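1-deoxy-D-xylulose 5-phosphate reductoisomerase (Zymomonas mobilis, PDB 1R0K) catalyses the NADPH-dependent rearrangement and reduction of 1-deoxy-D-xylulose 5-phosphate to 2-C-methyl-D-erythritol 4-phosphate in isoprenoid biosynthesis, using a divalent metal ion. Local coordinates at residues L146-S151 with A155-F160; I270-T273 with K278-E281. All coordinates share one frame; numbering follows the deposited sequence.

Interaction 1 comes first along the chain, where the last strand of the parallel NADPH-domain sheet, 145-148, runs into helix 151-159; interaction 2 follows much later, where helix 267-275 is met by the loop that leaves it. Their centres lie about 12 Å apart, on the same side of the centre of the chain, and the two touch directly. Leu147 CD1 reaches Thr273 O, Phe157 packs on His272, and Gln158 OE1 lies 3.0 Å from Arg279 NH1, a probable hydrogen bond. Helix 267-275 thus touches both the loop at 278-281, which faces the second subunit, and the strand-helix unit that carries the predicted site residues Asp150 and Ser151.

Interaction 1 (L146-S151 with A155-F160); sequences LLPVDS and AIFQCF
Pro148 and Phe157 face each other with their CA atoms 7.4 Å apart, where strand 146-148 and helix 155-159 approach to 8.8 Å between axes, their directions 123° apart. This is the exit from a Rossmann-type sheet: the edge strand leaves its parallel neighbour 119-122, to which Leu147 is bonded through the backbone, and the chain turns straight into a helix. Phe157 carries most of the contact. Its CG stands anti to the backbone N (chi1 -172°), which sends the ring out from the helix and alongside the strand. Pro148 meets the near part of the ring, its CD 3.6 Å from Phe157 CD2 and its CG beside Phe157 CB, the two side chains crossing at about a right angle. Leu147 reaches the far end with one methyl, CD2, which sits 3.5 Å from Phe157 CZ. Between these two apolar touches the carbonyl O of Leu146 comes to 4.0 Å from Phe157 CE2. His162 and His272 also meet this ring. At the other end of the contact the chain enters the predicted metal and substrate site: Asp150, a predicted manganese ligand, holds the N-cap position although its carboxylate does not cap the helix, and Ser151 is a predicted substrate-binding residue. Asn154 ND2 bonds back to Pro148 O and ties the first helical turn to the strand end. In that same turn the regular helical bonding takes in Ser151, whose O accepts from Ala155 N at 3.1 Å.

Interaction 2 (I270-T273 with K278-E281); sequences IGHT and KRME
Gly271 and Met280 form the close-packed part of this contact, and the chain at 278-281 runs back past helix 267-275 without any direct hydrogen bond to residues 270-273. Met280 lays its thioether against the helix backbone: CG and SD both lie 3.7 Å from Gly271 O, and SD is 4.0 Å from Gly271 CA. Leu23 and Leu274 also touch this side chain. Between the backbones the gap is filled by two waters. One accepts from Met280 N at 2.8 Å and gives a weak bond to Gly271 O, which therefore meets both the thioether and this water. The second donates both to His272 O, at 3.0 Å, and to Lys278 O, at 2.6 Å, so the carbonyls of helix and loop share it. Beyond them Arg279, bent at chi2 (-84°), brings one face of its guanidinium over His272 CD2, which lies 3.9 Å from Arg279 CZ. The imidazole presents its edge, the two planes 73° apart. Arg279 NH1 pairs with Asp254 of the second subunit in a salt bridge and also bonds Gln158 of its own chain, while Tyr252 of the second subunit makes a cation-pi contact with the guanidinium. Lys278 and Glu281 lie on the exposed side, Glu281 paired with Arg169 of the second subunit. Packed on its own helix and bound to the second subunit through Arg279 and Glu281, this loop is part of the homodimer interface.

Interaction 1 (L146-S151 with A155-F160)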
loop_
_atom_site.group_PDB
_atom_site.type_symbol
_atom_site.label_atom_id
_atom_site.label_comp_id
_atom_site.label_asym_id
_atom_site.label_seq_id
_atom_site.Cartn_x
_atom_site.Cartn_y
_atom_site.Cartn_z
ATOM N N LEU B 146 -16.323 12.046 2.385
ATOM C CA LEU B 146 -15.718 12.559 1.157
ATOM C C LEU B 146 -14.643 11.606 0.629
ATOM O O LEU B 146 -13.658 11.327 1.315
ATOM C CB LEU B 146 -15.103 13.938 1.421
ATOM C CG LEU B 146 -14.593 14.674 0.188
ATOM C CD1 LEU B 146 -15.776 15.093 -0.668
ATOM C CD2 LEU B 146 -13.778 15.890 0.617
ATOM N N LEU B 147 -14.835 11.109 -0.590
ATOM C CA LEU B 147 -13.885 10.181 -1.186
ATOM C C LEU B 147 -13.309 10.766 -2.473
ATOM O O LEU B 147 -14.035 10.990 -3.438
ATOM C CB LEU B 147 -14.582 8.849 -1.478
ATOM C CG LEU B 147 -15.318 8.242 -0.277
ATOM C CD1 LEU B 147 -16.219 7.092 -0.733
ATOM C CD2 LEU B 147 -14.300 7.767 0.760
ATOM N N PRO B 148 -11.990 11.026 -2.496
ATOM C CA PRO B 148 -11.323 11.592 -3.676
ATOM C C PRO B 148 -11.254 10.583 -4.818
ATOM O O PRO B 148 -10.866 9.432 -4.617
ATOM C CB PRO B 148 -9.947 11.969 -3.143
ATOM C CG PRO B 148 -9.692 10.880 -2.112
ATOM C CD PRO B 148 -11.028 10.779 -1.404
ATOM N N VAL B 149 -11.609 11.038 -6.015
ATOM C CA VAL B 149 -11.643 10.183 -7.198
ATOM C C VAL B 149 -10.374 10.129 -8.048
ATOM O O VAL B 149 -10.023 9.071 -8.575
ATOM C CB VAL B 149 -12.822 10.594 -8.104
ATOM C CG1 VAL B 149 -12.776 9.828 -9.426
ATOM C CG2 VAL B 149 -14.136 10.323 -7.381
ATOM N N ASP B 150 -9.688 11.256 -8.192
ATOM C CA ASP B 150 -8.488 11.289 -9.019
ATOM C C ASP B 150 -7.396 10.318 -8.558
ATOM O O ASP B 150 -7.248 10.044 -7.369
ATOM C CB ASP B 150 -7.972 12.727 -9.124
ATOM C CG ASP B 150 -8.934 13.629 -9.893
ATOM O OD1 ASP B 150 -9.789 13.092 -10.636
ATOM O OD2 ASP B 150 -8.838 14.868 -9.770
ATOM N N SER B 151 -6.635 9.809 -9.524
ATOM C CA SER B 151 -5.589 8.813 -9.285
ATOM C C SER B 151 -4.661 8.968 -8.099
ATOM O O SER B 151 -4.523 8.042 -7.305
ATOM C CB SER B 151 -4.736 8.636 -10.541
ATOM O OG SER B 151 -5.523 8.134 -11.600
ATOM N N ALA B 155 -5.173 7.083 -4.457
ATOM C CA ALA B 155 -4.053 6.230 -4.075
ATOM C C ALA B 155 -3.615 6.599 -2.660
ATOM O O ALA B 155 -3.350 5.727 -1.830
ATOM C CB ALA B 155 -2.892 6.426 -5.049
ATOM N N ILE B 156 -3.528 7.898 -2.393
ATOM C CA ILE B 156 -3.135 8.356 -1.064
ATOM C C ILE B 156 -4.181 7.901 -0.056
ATOM O O ILE B 156 -3.853 7.355 0.998
ATOM C CB ILE B 156 -3.008 9.882 -1.014
ATOM C CG1 ILE B 156 -1.863 10.327 -1.936
ATOM C CG2 ILE B 156 -2.752 10.337 0.428
ATOM C CD1 ILE B 156 -1.776 11.827 -2.148
ATOM N N PHE B 157 -5.445 8.109 -0.398
ATOM C CA PHE B 157 -6.535 7.715 0.475
ATOM C C PHE B 157 -6.477 6.223 0.860
ATOM O O PHE B 157 -6.702 5.866 2.025
ATOM C CB PHE B 157 -7.866 8.040 -0.200
ATOM C CG PHE B 157 -9.044 7.842 0.688
ATOM C CD1 PHE B 157 -9.565 6.570 0.898
ATOM C CD2 PHE B 157 -9.623 8.924 1.340
ATOM C CE1 PHE B 157 -10.644 6.383 1.745
ATOM C CE2 PHE B 157 -10.703 8.744 2.189
ATOM C CZ PHE B 157 -11.213 7.472 2.392
ATOM N N GLN B 158 -6.170 5.358 -0.105
ATOM C CA GLN B 158 -6.096 3.918 0.156
ATOM C C GLN B 158 -4.901 3.516 1.024
ATOM O O GLN B 158 -4.865 2.417 1.559
ATOM C CB GLN B 158 -6.047 3.131 -1.161
ATOM C CG GLN B 158 -7.346 3.193 -1.971
ATOM C CD GLN B 158 -7.376 2.207 -3.127
ATOM O OE1 GLN B 158 -6.984 1.048 -2.977
ATOM N NE2 GLN B 158 -7.862 2.656 -4.284
ATOM N N CYS B 159 -3.930 4.413 1.159
ATOM C CA CYS B 159 -2.731 4.150 1.953
ATOM C C CYS B 159 -2.640 5.043 3.193
ATOM O O CYS B 159 -1.663 4.968 3.935
ATOM C CB CYS B 159 -1.479 4.398 1.105
ATOM S SG CYS B 159 -1.378 3.444 -0.425
ATOM N N PHE B 160 -3.658 5.870 3.409
ATOM C CA PHE B 160 -3.700 6.839 4.510
ATOM C C PHE B 160 -4.326 6.346 5.816
ATOM O O PHE B 160 -5.341 5.658 5.810
ATOM C CB PHE B 160 -4.462 8.087 4.032
ATOM C CG PHE B 160 -4.301 9.290 4.921
ATOM C CD1 PHE B 160 -3.191 10.119 4.795
ATOM C CD2 PHE B 160 -5.262 9.597 5.885
ATOM C CE1 PHE B 160 -3.034 11.244 5.616
ATOM C CE2 PHE B 160 -5.118 10.717 6.713
ATOM C CZ PHE B 160 -3.998 11.544 6.577
#

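Interaction 2 (I270-T273 with K278-E281)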
loop_
_atom_site.group_PDB
_atom_site.type_symbol
_atom_site.label_atom_id
_atom_site.label_comp_id
_atom_site.label_asym_id
_atom_site.label_seq_id
_atom_site.Cartn_x
_atom_site.Cartn_y
_atom_site.Cartn_z
ATOM N N ILE B 270 -12.468 4.795 -9.076
ATOM C CA ILE B 270 -13.906 5.046 -8.993
ATOM C C ILE B 270 -14.547 3.877 -8.254
ATOM O O ILE B 270 -15.336 4.073 -7.332
ATOM C CB ILE B 270 -14.557 5.194 -10.401
ATOM C CG1 ILE B 270 -14.072 6.479 -11.075
ATOM C CG2 ILE B 270 -16.081 5.239 -10.278
ATOM C CD1 ILE B 270 -14.528 6.629 -12.513
ATOM N N GLY B 271 -14.190 2.658 -8.658
ATOM C CA GLY B 271 -14.731 1.476 -8.010
ATOM C C GLY B 271 -14.476 1.511 -6.512
ATOM O O GLY B 271 -15.296 1.050 -5.720
ATOM N N HIS B 272 -13.331 2.057 -6.117
ATOM C CA HIS B 272 -13.005 2.153 -4.699
ATOM C C HIS B 272 -13.962 3.107 -3.988
ATOM O O HIS B 272 -14.433 2.808 -2.892
ATOM C CB HIS B 272 -11.547 2.622 -4.509
ATOM C CG HIS B 272 -11.236 3.106 -3.122
ATOM N ND1 HIS B 272 -11.501 4.393 -2.706
ATOM C CD2 HIS B 272 -10.695 2.471 -2.054
ATOM C CE1 HIS B 272 -11.137 4.532 -1.443
ATOM N NE2 HIS B 272 -10.646 3.380 -1.023
ATOM N N THR B 273 -14.262 4.246 -4.606
ATOM C CA THR B 273 -15.150 5.205 -3.956
ATOM C C THR B 273 -16.595 4.729 -3.971
ATOM O O THR B 273 -17.364 5.029 -3.062
ATOM C CB THR B 273 -15.072 6.609 -4.617
ATOM O OG1 THR B 273 -15.643 6.561 -5.928
ATOM C CG2 THR B 273 -13.621 7.073 -4.720
ATOM N N LYS B 278 -16.527 -1.080 1.394
ATOM C CA LYS B 278 -16.295 -2.419 0.864
ATOM C C LYS B 278 -15.485 -2.298 -0.422
ATOM O O LYS B 278 -15.042 -1.211 -0.787
ATOM C CB LYS B 278 -17.629 -3.106 0.556
ATOM C CG LYS B 278 -18.578 -3.181 1.735
ATOM C CD LYS B 278 -19.895 -3.825 1.325
ATOM C CE LYS B 278 -20.832 -3.977 2.516
ATOM N NZ LYS B 278 -22.120 -4.613 2.121
ATOM N N ARG B 279 -15.292 -3.422 -1.103
ATOM C CA ARG B 279 -14.568 -3.436 -2.367
ATOM C C ARG B 279 -15.464 -4.133 -3.381
ATOM O O ARG B 279 -16.258 -5.008 -3.021
ATOM C CB ARG B 279 -13.251 -4.209 -2.238
ATOM C CG ARG B 279 -12.198 -3.539 -1.373
ATOM C CD ARG B 279 -11.398 -2.502 -2.146
ATOM N NE ARG B 279 -10.324 -1.942 -1.324
ATOM C CZ ARG B 279 -9.315 -1.214 -1.797
ATOM N NH1 ARG B 279 -9.231 -0.947 -3.097
ATOM N NH2 ARG B 279 -8.382 -0.756 -0.969
ATOM N N MET B 280 -15.354 -3.735 -4.640
ATOM C CA MET B 280 -16.155 -4.345 -5.692
ATOM C C MET B 280 -15.244 -4.706 -6.845
ATOM O O MET B 280 -14.179 -4.119 -7.019
ATOM C CB MET B 280 -17.222 -3.373 -6.195
ATOM C CG MET B 280 -16.657 -2.194 -6.971
ATOM S SD MET B 280 -17.906 -0.952 -7.380
ATOM C CE MET B 280 -18.790 -1.773 -8.731
ATOM N N GLU B 281 -15.660 -5.675 -7.642
ATOM C CA GLU B 281 -14.853 -6.049 -8.779
ATOM C C GLU B 281 -15.079 -5.032 -9.898
ATOM O O GLU B 281 -16.148 -4.424 -9.990
ATOM C CB GLU B 281 -15.239 -7.449 -9.257
ATOM C CG GLU B 281 -14.413 -7.929 -10.434
ATOM C CD GLU B 281 -14.501 -9.422 -10.632
ATOM O OE1 GLU B 281 -15.631 -9.936 -10.763
ATOM O OE2 GLU B 281 -13.437 -10.078 -10.657
HETATM O O HOH W 1 -13.703 -1.446 -4.718
HETATM O O HOH W 2 -13.303 0.732 -1.105
#